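Local coordinates for butyryl-CoA dehydrogenase (Marinomonas mediterranea, PDB 6CXT), which belongs to the acyl-CoA dehydrogenase family and, as flavoproteins of that family do, binds flavin-adenine dinucleotide, here in an assembly of several protein chains, at residues 252-257 / 321-326; 258-263 / 346-351; 282-287 / 331-336. All coordinates share one frame; numbering follows the deposited sequence.

Overall arrangement
All three interactions lie in the helical C-terminal part of the acyl-CoA dehydrogenase fold. Interactions 1 and 2 use successive turns of helix 248-267, their centres about 13 Å apart, whereas interactions 1 and 3 share helix 313-338 with centres about 12 Å apart. Interaction 3 lies about 10 Å from interaction 2, centre to centre. Leu258 and Ile262 pack on Ile285 there, and Cys261 SG lies 3.5 Å from Ser334 OG. Of the three, interaction 3 touches a bound FAD, also held by the third subunit, through Arg336 O. The side chain of Val349 in interaction 2 is about 11 Å from a bound FAD, and that of Ile323 in interaction 1 about 14 Å from FK4.

Interaction 1 (252-257 / 321-326); sequences GAMQRD and LAISEA
Met254 reaches across from helix 248-267 to Ile323 and Ala326 of helix 313-338, a buried helix-helix contact within the C-terminal helical bundle of the acyl-CoA dehydrogenase fold. The two segments run in the same general direction, and their backbones come closest at Met254 and Ala326, whose CA atoms are 8.1 Å apart. That separation is bridged mainly by the one long side chain. Met254 leaves its helix pointing at the neighbour and stays extended through CB and CG (chi2 -174°), which carries the sulfur straight over to the other helix. At the thioether the chain turns (chi3 -77°) and lays the terminal methyl alongside the last turn of 321-326. Sulfur and methyl therefore have different partners. SD rests on Ala326, 3.7 Å from its CB and slightly closer to its carbonyl carbon, while CE turns back toward Ile323. Met254 and Ile323 cross at about a right angle, so the contact is between the Met254 CE methyl and the CG2 branch of Ile323, not along the two chains. Leu292 of helix 279-306, together with Phe327 and Ser330, also packs on Met254, and Ile323 leans on Ala295 and Phe247, so the thioether sits in a junction of three bundle helices. The small methyl of Ala326 lets the sulfur come near the backbone of helix 313-338. The methionine methyl also approaches the main chain there: CE lies 3.6 Å from Ile323 O and 4.0 Å from Ile323 CG2.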
loop_
_atom_site.group_PDB
_atom_site.type_symbol
_atom_site.label_atom_id
_atom_site.label_comp_id
_atom_site.label_asym_id
_atom_site.label_seq_id
_atom_site.Cartn_x
_atom_site.Cartn_y
_atom_site.Cartn_z
ATOM N N GLY B 252 -21.456 3.990 -7.662
ATOM C CA GLY B 252 -21.959 3.598 -8.984
ATOM C C GLY B 252 -20.879 3.660 -10.070
ATOM O O GLY B 252 -20.731 2.707 -10.886
ATOM N N ALA B 253 -20.105 4.754 -10.110
ATOM C CA ALA B 253 -19.067 4.860 -11.121
ATOM C C ALA B 253 -18.059 3.670 -10.999
ATOM O O ALA B 253 -17.581 3.151 -12.018
ATOM C CB ALA B 253 -18.336 6.201 -11.046
ATOM N N MET B 254 -17.764 3.252 -9.784
ATOM C CA MET B 254 -16.816 2.135 -9.557
ATOM C C MET B 254 -17.427 0.802 -10.026
ATOM O O MET B 254 -16.694 -0.026 -10.514
ATOM C CB MET B 254 -16.401 2.045 -8.067
ATOM C CG MET B 254 -15.344 3.140 -7.783
ATOM S SD MET B 254 -14.765 2.890 -6.100
ATOM C CE MET B 254 -16.117 3.559 -5.107
ATOM N N GLN B 255 -18.727 0.608 -9.854
ATOM C CA GLN B 255 -19.398 -0.635 -10.382
ATOM C C GLN B 255 -19.203 -0.682 -11.887
ATOM O O GLN B 255 -18.825 -1.723 -12.451
ATOM C CB GLN B 255 -20.903 -0.683 -10.029
ATOM C CG GLN B 255 -21.557 -2.015 -10.472
ATOM C CD GLN B 255 -20.912 -3.226 -9.774
ATOM O OE1 GLN B 255 -20.961 -3.331 -8.549
ATOM N NE2 GLN B 255 -20.310 -4.141 -10.545
ATOM N N ARG B 256 -19.335 0.477 -12.536
ATOM C CA ARG B 256 -19.086 0.586 -13.970
ATOM C C ARG B 256 -17.638 0.274 -14.367
ATOM O O ARG B 256 -17.412 -0.520 -15.288
ATOM C CB ARG B 256 -19.531 1.948 -14.555
ATOM C CG ARG B 256 -19.228 2.035 -16.072
ATOM C CD ARG B 256 -19.672 3.380 -16.725
ATOM N NE ARG B 256 -19.010 4.526 -16.083
ATOM C CZ ARG B 256 -19.620 5.457 -15.337
ATOM N NH1 ARG B 256 -20.957 5.444 -15.125
ATOM N NH2 ARG B 256 -18.887 6.458 -14.842
ATOM N N ASP B 257 -16.664 0.896 -13.702
ATOM C CA ASP B 257 -15.262 0.539 -13.873
ATOM C C ASP B 257 -15.037 -0.982 -13.770
ATOM O O ASP B 257 -14.353 -1.580 -14.608
ATOM C CB ASP B 257 -14.374 1.183 -12.770
ATOM C CG ASP B 257 -14.113 2.696 -12.995
ATOM O OD1 ASP B 257 -14.425 3.232 -14.111
ATOM O OD2 ASP B 257 -13.534 3.334 -12.045
ATOM N N LEU B 321 -14.220 8.920 2.887
ATOM C CA LEU B 321 -12.798 8.554 2.712
ATOM C C LEU B 321 -12.687 7.241 1.897
ATOM O O LEU B 321 -11.947 7.193 0.926
ATOM C CB LEU B 321 -12.150 8.376 4.095
ATOM C CG LEU B 321 -10.681 7.952 4.139
ATOM C CD1 LEU B 321 -9.845 9.025 3.455
ATOM C CD2 LEU B 321 -10.264 7.712 5.625
ATOM N N ALA B 322 -13.394 6.212 2.315
ATOM C CA ALA B 322 -13.237 4.896 1.680
ATOM C C ALA B 322 -13.693 4.984 0.216
ATOM O O ALA B 322 -13.028 4.404 -0.662
ATOM C CB ALA B 322 -14.042 3.845 2.425
ATOM N N ILE B 323 -14.827 5.664 -0.052
ATOM C CA ILE B 323 -15.348 5.746 -1.425
ATOM C C ILE B 323 -14.356 6.499 -2.318
ATOM O O ILE B 323 -14.026 6.038 -3.444
ATOM C CB ILE B 323 -16.748 6.445 -1.472
ATOM C CG1 ILE B 323 -17.792 5.515 -0.832
ATOM C CG2 ILE B 323 -17.157 6.783 -2.933
ATOM C CD1 ILE B 323 -19.109 6.225 -0.507
ATOM N N SER B 324 -13.896 7.662 -1.839
ATOM C CA SER B 324 -13.109 8.524 -2.688
ATOM C C SER B 324 -11.720 7.839 -2.917
ATOM O O SER B 324 -11.204 7.837 -4.050
ATOM C CB SER B 324 -12.943 9.926 -2.049
ATOM O OG SER B 324 -12.314 9.805 -0.762
ATOM N N GLU B 325 -11.171 7.230 -1.863
ATOM C CA GLU B 325 -9.883 6.503 -2.029
ATOM C C GLU B 325 -10.024 5.273 -2.951
ATOM O O GLU B 325 -9.141 5.020 -3.809
ATOM C CB GLU B 325 -9.199 6.153 -0.682
ATOM C CG GLU B 325 -8.824 7.439 0.107
ATOM C CD GLU B 325 -7.697 8.257 -0.514
ATOM O OE1 GLU B 325 -7.002 7.795 -1.474
ATOM O OE2 GLU B 325 -7.435 9.423 -0.043
ATOM N N ALA B 326 -11.117 4.539 -2.776
ATOM C CA ALA B 326 -11.354 3.382 -3.664
ATOM C C ALA B 326 -11.512 3.847 -5.119
ATOM O O ALA B 326 -11.059 3.182 -6.038
ATOM C CB ALA B 326 -12.562 2.562 -3.192
#

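Interaction 2 (258-263 / 346-351)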
loop_
_atom_site.group_PDB
_atom_site.type_symbol
_atom_site.label_atom_id
_atom_site.label_comp_id
_atom_site.label_asym_id
_atom_site.label_seq_id
_atom_site.Cartn_x
_atom_site.Cartn_y
_atom_site.Cartn_z
ATOM N N LEU B 258 -15.577 -1.572 -12.728
ATOM C CA LEU B 258 -15.382 -3.008 -12.470
ATOM C C LEU B 258 -15.986 -3.863 -13.602
ATOM O O LEU B 258 -15.327 -4.760 -14.112
ATOM C CB LEU B 258 -15.987 -3.382 -11.135
ATOM C CG LEU B 258 -15.940 -4.868 -10.744
ATOM C CD1 LEU B 258 -14.477 -5.349 -10.697
ATOM C CD2 LEU B 258 -16.588 -5.060 -9.361
ATOM N N ASN B 259 -17.225 -3.570 -13.954
ATOM C CA ASN B 259 -17.914 -4.241 -15.091
ATOM C C ASN B 259 -17.136 -4.137 -16.361
ATOM O O ASN B 259 -16.957 -5.150 -17.075
ATOM C CB ASN B 259 -19.313 -3.655 -15.302
ATOM C CG ASN B 259 -20.259 -4.031 -14.218
ATOM O OD1 ASN B 259 -19.976 -4.881 -13.389
ATOM N ND2 ASN B 259 -21.374 -3.339 -14.160
ATOM N N GLN B 260 -16.644 -2.935 -16.671
ATOM C CA GLN B 260 -15.770 -2.744 -17.841
ATOM C C GLN B 260 -14.466 -3.566 -17.763
ATOM O O GLN B 260 -14.067 -4.192 -18.745
ATOM C CB GLN B 260 -15.416 -1.255 -18.099
ATOM C CG GLN B 260 -16.634 -0.471 -18.565
ATOM C CD GLN B 260 -16.423 1.036 -18.543
ATOM O OE1 GLN B 260 -15.442 1.551 -17.991
ATOM N NE2 GLN B 260 -17.386 1.747 -19.089
ATOM N N CYS B 261 -13.775 -3.560 -16.623
ATOM C CA CYS B 261 -12.553 -4.373 -16.501
ATOM C C CYS B 261 -12.835 -5.904 -16.661
ATOM O O CYS B 261 -11.990 -6.585 -17.205
ATOM C CB CYS B 261 -11.873 -4.148 -15.123
ATOM S SG CYS B 261 -11.127 -2.488 -15.193
ATOM N N ILE B 262 -13.952 -6.385 -16.146
ATOM C CA ILE B 262 -14.245 -7.844 -16.188
ATOM C C ILE B 262 -14.479 -8.211 -17.657
ATOM O O ILE B 262 -13.848 -9.132 -18.191
ATOM C CB ILE B 262 -15.443 -8.199 -15.303
ATOM C CG1 ILE B 262 -15.060 -8.020 -13.792
ATOM C CG2 ILE B 262 -15.915 -9.636 -15.577
ATOM C CD1 ILE B 262 -16.286 -8.084 -12.893
ATOM N N GLU B 263 -15.309 -7.401 -18.311
ATOM C CA GLU B 263 -15.600 -7.610 -19.759
ATOM C C GLU B 263 -14.342 -7.580 -20.589
ATOM O O GLU B 263 -14.068 -8.496 -21.409
ATOM C CB GLU B 263 -16.684 -6.618 -20.239
ATOM C CG GLU B 263 -16.987 -6.615 -21.756
ATOM C CD GLU B 263 -17.569 -7.934 -22.295
ATOM O OE1 GLU B 263 -17.546 -8.127 -23.543
ATOM O OE2 GLU B 263 -18.052 -8.790 -21.502
ATOM N N GLU B 346 -10.500 7.716 -26.226
ATOM C CA GLU B 346 -11.560 6.847 -26.843
ATOM C C GLU B 346 -11.752 5.498 -26.089
ATOM O O GLU B 346 -12.694 4.737 -26.341
ATOM C CB GLU B 346 -11.207 6.572 -28.328
ATOM C CG GLU B 346 -10.047 5.544 -28.496
ATOM C CD GLU B 346 -9.811 4.980 -29.931
ATOM O OE1 GLU B 346 -9.590 3.730 -30.086
ATOM O OE2 GLU B 346 -9.819 5.775 -30.899
ATOM N N GLY B 347 -10.789 5.142 -25.243
ATOM C CA GLY B 347 -10.898 3.952 -24.404
ATOM C C GLY B 347 -12.037 4.047 -23.408
ATOM O O GLY B 347 -12.490 2.995 -22.880
ATOM N N ARG B 348 -12.517 5.288 -23.191
ATOM C CA ARG B 348 -13.611 5.645 -22.266
ATOM C C ARG B 348 -13.446 5.105 -20.824
ATOM O O ARG B 348 -14.389 4.640 -20.134
ATOM C CB ARG B 348 -14.999 5.426 -22.868
ATOM C CG ARG B 348 -15.338 4.105 -23.493
ATOM C CD ARG B 348 -16.718 4.208 -24.159
ATOM N NE ARG B 348 -17.566 3.049 -23.822
ATOM C CZ ARG B 348 -18.490 3.016 -22.854
ATOM N NH1 ARG B 348 -18.743 4.084 -22.081
ATOM N NH2 ARG B 348 -19.179 1.894 -22.664
ATOM N N VAL B 349 -12.201 5.157 -20.406
ATOM C CA VAL B 349 -11.798 4.662 -19.098
ATOM C C VAL B 349 -11.151 5.756 -18.244
ATOM O O VAL B 349 -11.240 5.719 -16.992
ATOM C CB VAL B 349 -10.817 3.469 -19.393
ATOM C CG1 VAL B 349 -9.773 3.231 -18.328
ATOM C CG2 VAL B 349 -11.687 2.218 -19.629
ATOM N N ASN B 350 -10.458 6.670 -18.885
ATOM C CA ASN B 350 -9.507 7.538 -18.140
ATOM C C ASN B 350 -10.251 8.703 -17.437
ATOM O O ASN B 350 -9.636 9.453 -16.688
ATOM C CB ASN B 350 -8.312 7.996 -19.005
ATOM C CG ASN B 350 -8.718 8.878 -20.174
ATOM O OD1 ASN B 350 -9.770 9.552 -20.142
ATOM N ND2 ASN B 350 -7.859 8.949 -21.189
ATOM N N ASN B 351 -11.572 8.829 -17.626
ATOM C CA ASN B 351 -12.322 9.840 -16.809
ATOM C C ASN B 351 -12.440 9.446 -15.336
ATOM O O ASN B 351 -12.526 10.320 -14.472
ATOM C CB ASN B 351 -13.718 10.089 -17.351
ATOM C CG ASN B 351 -13.680 10.971 -18.554
ATOM O OD1 ASN B 351 -12.842 11.868 -18.670
ATOM N ND2 ASN B 351 -14.524 10.674 -19.489
HETATM O O HOH W 1 -17.090 4.669 -19.639
HETATM O O HOH W 2 -19.822 0.774 -19.648
#
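Gln260 and Arg348 meet in a water-mediated polar contact at the edge of the helical domain, where helix 248-267 faces the loop between helices 340-343 and 351-359. The carboxamide NH2 of Gln260 uses both of its hydrogens on water. One water accepts from Gln260 NE2 at 3.0 Å and donates to Arg348 O at 2.7 Å, which ties the side chain to the loop backbone. A second accepts from Gln260 NE2 at 2.7 Å and receives only a weak bond from Arg348 NH2. The two waters probably help to hold the rotation of the amide. NE2 itself stands over one face of the Arg348 guanidinium, 4.1 Å from Arg348 CZ, with the two planes 77° apart, so the groups do not stack. The loop backbone is left-handed at Arg348. Its side chain, with CG between the backbone N and the carbonyl carbon (chi1 51°) and a bend at chi3, brings the guanidinium round to the glutamine. On the buried side, Val349 CG2 lies 4.2 Å from Gln260 OE1, and Val349 packs on Ile335 and His338 of helix 313-338. The arrangement is that of an interhelical loop lying against the C-terminal helical bundle of an acyl-CoA dehydrogenase fold.

Interaction 3 (282-287 / 331-336); sequences SHRIAD and GIDSIR. With FAD (flavin-adenine dinucleotide), chain D.
Arg284 and Asp333 stand opposite each other where helices 279-306 and 313-338 run antiparallel, their CA atoms 7.2 Å apart. Arg284 starts extended, with CG trans to its own N, and bends at chi3, so that CG and CD lie against the Asp333 carboxylate before the guanidinium reaches it. In the conformer described, one of two deposited, Arg284 NH1 bonds Asp333 OD1 at 2.7 Å in a bent salt bridge (N-H...O 135°). The oxygen is met from above the carboxylate plane, and the two planes are 59° apart. The CD of Arg336 sits over one face of the Arg284 guanidinium, 3.6 Å from CZ, and the two arginine planes are 30° apart. Asp333 OD2 takes a hydrogen from a water that also donates to Arg284 O, and pairs with Arg291. Separately, the backbone O of Arg336 accepts from FAD O3B at 2.6 Å. The side-chain network joins the two helices and, through Glu325 of the third subunit, the strongest partner of Arg336, the interface. Arg284 NE is buried without a partner in this conformer. Arg336 NE makes a long salt bridge to Asp333 OD1 (4.0 Å) and lies 3.7 Å from Arg284 NH1; the shared carboxylate probably eases the closeness of the two arginines.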
loop_
_atom_site.group_PDB
_atom_site.type_symbol
_atom_site.label_atom_id
_atom_site.label_comp_id
_atom_site.label_asym_id
_atom_site.label_seq_id
_atom_site.Cartn_x
_atom_site.Cartn_y
_atom_site.Cartn_z
ATOM N N SER B 282 -6.082 -10.549 -12.973
ATOM C CA SER B 282 -7.325 -10.967 -12.348
ATOM C C SER B 282 -7.351 -10.600 -10.831
ATOM O O SER B 282 -8.399 -10.191 -10.314
ATOM C CB SER B 282 -7.551 -12.494 -12.508
ATOM O OG SER B 282 -6.478 -13.237 -11.915
ATOM N N HIS B 283 -6.210 -10.728 -10.156
ATOM C CA HIS B 283 -6.179 -10.419 -8.675
ATOM C C HIS B 283 -6.308 -8.926 -8.432
ATOM O O HIS B 283 -6.932 -8.525 -7.454
ATOM C CB HIS B 283 -4.949 -11.005 -8.033
ATOM C CG HIS B 283 -5.071 -12.491 -7.896
ATOM N ND1 HIS B 283 -4.441 -13.217 -6.907
ATOM C CD2 HIS B 283 -5.851 -13.359 -8.578
ATOM C CE1 HIS B 283 -4.772 -14.497 -7.027
ATOM N NE2 HIS B 283 -5.655 -14.605 -8.010
ATOM N N ARG B 284 -5.798 -8.198 -9.405
ATOM C CA ARG B 284 -6.076 -6.705 -9.417
ATOM C C ARG B 284 -7.638 -6.340 -9.480
ATOM O O ARG B 284 -8.259 -5.617 -8.677
ATOM C CB ARG B 284 -5.363 -6.042 -10.599
ATOM C CG ARG B 284 -5.436 -4.528 -10.651
ATOM C CD ARG B 284 -4.404 -3.910 -11.602
ATOM N NE ARG B 284 -3.007 -4.039 -11.221
ATOM C CZ ARG B 284 -2.399 -3.421 -10.187
ATOM N NH1 ARG B 284 -3.026 -2.593 -9.411
ATOM N NH2 ARG B 284 -1.116 -3.641 -9.930
ATOM N N ILE B 285 -8.268 -7.090 -10.396
ATOM C CA ILE B 285 -9.736 -6.936 -10.492
ATOM C C ILE B 285 -10.453 -7.434 -9.237
ATOM O O ILE B 285 -11.466 -6.809 -8.785
ATOM C CB ILE B 285 -10.280 -7.600 -11.798
ATOM C CG1 ILE B 285 -9.664 -6.851 -12.980
ATOM C CG2 ILE B 285 -11.820 -7.501 -11.895
ATOM C CD1 ILE B 285 -9.934 -7.516 -14.353
ATOM N N ALA B 286 -9.968 -8.537 -8.663
ATOM C CA ALA B 286 -10.568 -9.037 -7.439
ATOM C C ALA B 286 -10.527 -7.932 -6.338
ATOM O O ALA B 286 -11.496 -7.687 -5.652
ATOM C CB ALA B 286 -9.821 -10.267 -6.941
ATOM N N ASP B 287 -9.398 -7.253 -6.245
ATOM C CA ASP B 287 -9.266 -6.188 -5.236
ATOM C C ASP B 287 -10.140 -4.989 -5.561
ATOM O O ASP B 287 -10.618 -4.335 -4.635
ATOM C CB ASP B 287 -7.811 -5.739 -5.089
ATOM C CG ASP B 287 -6.930 -6.744 -4.365
ATOM O OD1 ASP B 287 -7.428 -7.619 -3.602
ATOM O OD2 ASP B 287 -5.678 -6.692 -4.607
ATOM N N GLY B 331 -9.839 4.078 -10.747
ATOM C CA GLY B 331 -9.417 4.805 -11.938
ATOM C C GLY B 331 -8.022 4.345 -12.404
ATOM O O GLY B 331 -7.795 4.173 -13.608
ATOM N N ILE B 332 -7.079 4.198 -11.482
ATOM C CA ILE B 332 -5.764 3.767 -11.871
ATOM C C ILE B 332 -5.804 2.294 -12.374
ATOM O O ILE B 332 -5.261 1.963 -13.435
ATOM C CB ILE B 332 -4.784 3.884 -10.690
ATOM C CG1 ILE B 332 -4.555 5.394 -10.345
ATOM C CG2 ILE B 332 -3.446 3.183 -11.008
ATOM C CD1 ILE B 332 -4.011 5.516 -8.917
ATOM N N ASP B 333 -6.466 1.449 -11.624
ATOM C CA ASP B 333 -6.481 0.002 -11.979
ATOM C C ASP B 333 -7.215 -0.255 -13.349
ATOM O O ASP B 333 -6.774 -1.100 -14.158
ATOM C CB ASP B 333 -7.141 -0.801 -10.850
ATOM C CG ASP B 333 -6.214 -0.999 -9.674
ATOM O OD1 ASP B 333 -5.013 -0.847 -9.824
ATOM O OD2 ASP B 333 -6.671 -1.433 -8.621
ATOM N N SER B 334 -8.295 0.482 -13.611
ATOM C CA SER B 334 -8.987 0.408 -14.906
ATOM C C SER B 334 -8.031 0.732 -16.056
ATOM O O SER B 334 -8.044 0.067 -17.105
ATOM C CB SER B 334 -10.185 1.350 -14.932
ATOM O OG SER B 334 -11.156 0.865 -14.036
ATOM N N ILE B 335 -7.198 1.771 -15.889
ATOM C CA ILE B 335 -6.205 2.054 -16.916
ATOM C C ILE B 335 -5.223 0.892 -17.035
ATOM O O ILE B 335 -4.935 0.436 -18.166
ATOM C CB ILE B 335 -5.492 3.419 -16.658
ATOM C CG1 ILE B 335 -6.506 4.557 -16.898
ATOM C CG2 ILE B 335 -4.275 3.595 -17.536
ATOM C CD1 ILE B 335 -5.970 5.937 -16.387
ATOM N N ARG B 336 -4.698 0.421 -15.939
ATOM C CA ARG B 336 -3.788 -0.680 -15.989
ATOM C C ARG B 336 -4.349 -1.912 -16.745
ATOM O O ARG B 336 -3.685 -2.478 -17.525
ATOM C CB ARG B 336 -3.363 -1.073 -14.586
ATOM C CG ARG B 336 -2.550 -0.064 -13.809
ATOM C CD ARG B 336 -2.120 -0.713 -12.531
ATOM N NE ARG B 336 -1.524 0.122 -11.515
ATOM C CZ ARG B 336 -0.259 0.477 -11.471
ATOM N NH1 ARG B 336 0.547 0.184 -12.445
ATOM N NH2 ARG B 336 0.174 1.175 -10.463
HETATM P PA FAD D . -2.272 -5.545 -23.110
HETATM O O1A FAD D . -0.953 -6.191 -23.488
HETATM O O2A FAD D . -3.610 -5.870 -23.754
HETATM O O5B FAD D . -2.404 -5.632 -21.490
HETATM C C5B FAD D . -3.628 -5.302 -20.794
HETATM C C4B FAD D . -3.380 -5.718 -19.329
HETATM O O4B FAD D . -3.059 -7.131 -19.268
HETATM C C3B FAD D . -2.198 -4.958 -18.736
HETATM O O3B FAD D . -2.542 -4.794 -17.354
HETATM C C2B FAD D . -1.054 -5.992 -18.825
HETATM O O2B FAD D . 0.029 -5.753 -17.891
HETATM C C1B FAD D . -1.819 -7.333 -18.613
HETATM N N9A FAD D . -1.006 -8.436 -19.168
HETATM C C8A FAD D . -0.775 -8.716 -20.479
HETATM N N7A FAD D . 0.123 -9.758 -20.584
HETATM C C5A FAD D . 0.482 -10.131 -19.323
HETATM C C6A FAD D . 1.362 -11.146 -18.688
HETATM N N6A FAD D . 2.127 -12.016 -19.439
HETATM N N1A FAD D . 1.416 -11.165 -17.322
HETATM C C2A FAD D . 0.698 -10.303 -16.523
HETATM N N3A FAD D . -0.134 -9.378 -17.052
HETATM C C4A FAD D . -0.275 -9.241 -18.399
HETATM N N1 FAD D . 4.145 0.773 -28.834
HETATM C C2 FAD D . 5.046 0.863 -29.877
HETATM O O2 FAD D . 5.198 -0.182 -30.568
HETATM N N3 FAD D . 5.739 1.996 -30.186
HETATM C C4 FAD D . 5.532 3.142 -29.506
HETATM O O4 FAD D . 6.162 4.156 -29.807
HETATM C C4X FAD D . 4.555 3.133 -28.362
HETATM N N5 FAD D . 4.258 4.236 -27.639
HETATM C C5X FAD D . 3.323 4.243 -26.649
HETATM C C6 FAD D . 3.082 5.461 -25.958
HETATM C C7 FAD D . 2.103 5.493 -24.943
HETATM C C7M FAD D . 1.827 6.799 -24.242
HETATM C C8 FAD D . 1.346 4.278 -24.598
HETATM C C8M FAD D . 0.322 4.304 -23.512
HETATM C C9 FAD D . 1.603 3.057 -25.257
HETATM C C9A FAD D . 2.582 3.016 -26.275
HETATM N N10 FAD D . 2.866 1.817 -27.005
HETATM C C10 FAD D . 3.847 1.863 -28.055
HETATM C "C1'" FAD D . 2.160 0.573 -26.733
HETATM C "C2'" FAD D . 2.680 -0.023 -25.403
HETATM O "O2'" FAD D . 4.013 -0.556 -25.491
HETATM C "C3'" FAD D . 1.655 -1.025 -24.899
HETATM O "O3'" FAD D . 0.476 -0.266 -24.560
HETATM C "C4'" FAD D . 2.076 -1.998 -23.784
HETATM O "O4'" FAD D . 3.085 -2.934 -24.283
HETATM C "C5'" FAD D . 0.877 -2.808 -23.270
HETATM O "O5'" FAD D . 0.213 -3.383 -24.402
HETATM P P FAD D . -1.346 -3.224 -24.535
HETATM O O1P FAD D . -1.834 -3.970 -25.781
HETATM O O2P FAD D . -1.799 -1.778 -24.452
HETATM O O3P FAD D . -2.020 -3.961 -23.279
HETATM O O HOH W 3 -6.631 -3.599 -7.476
#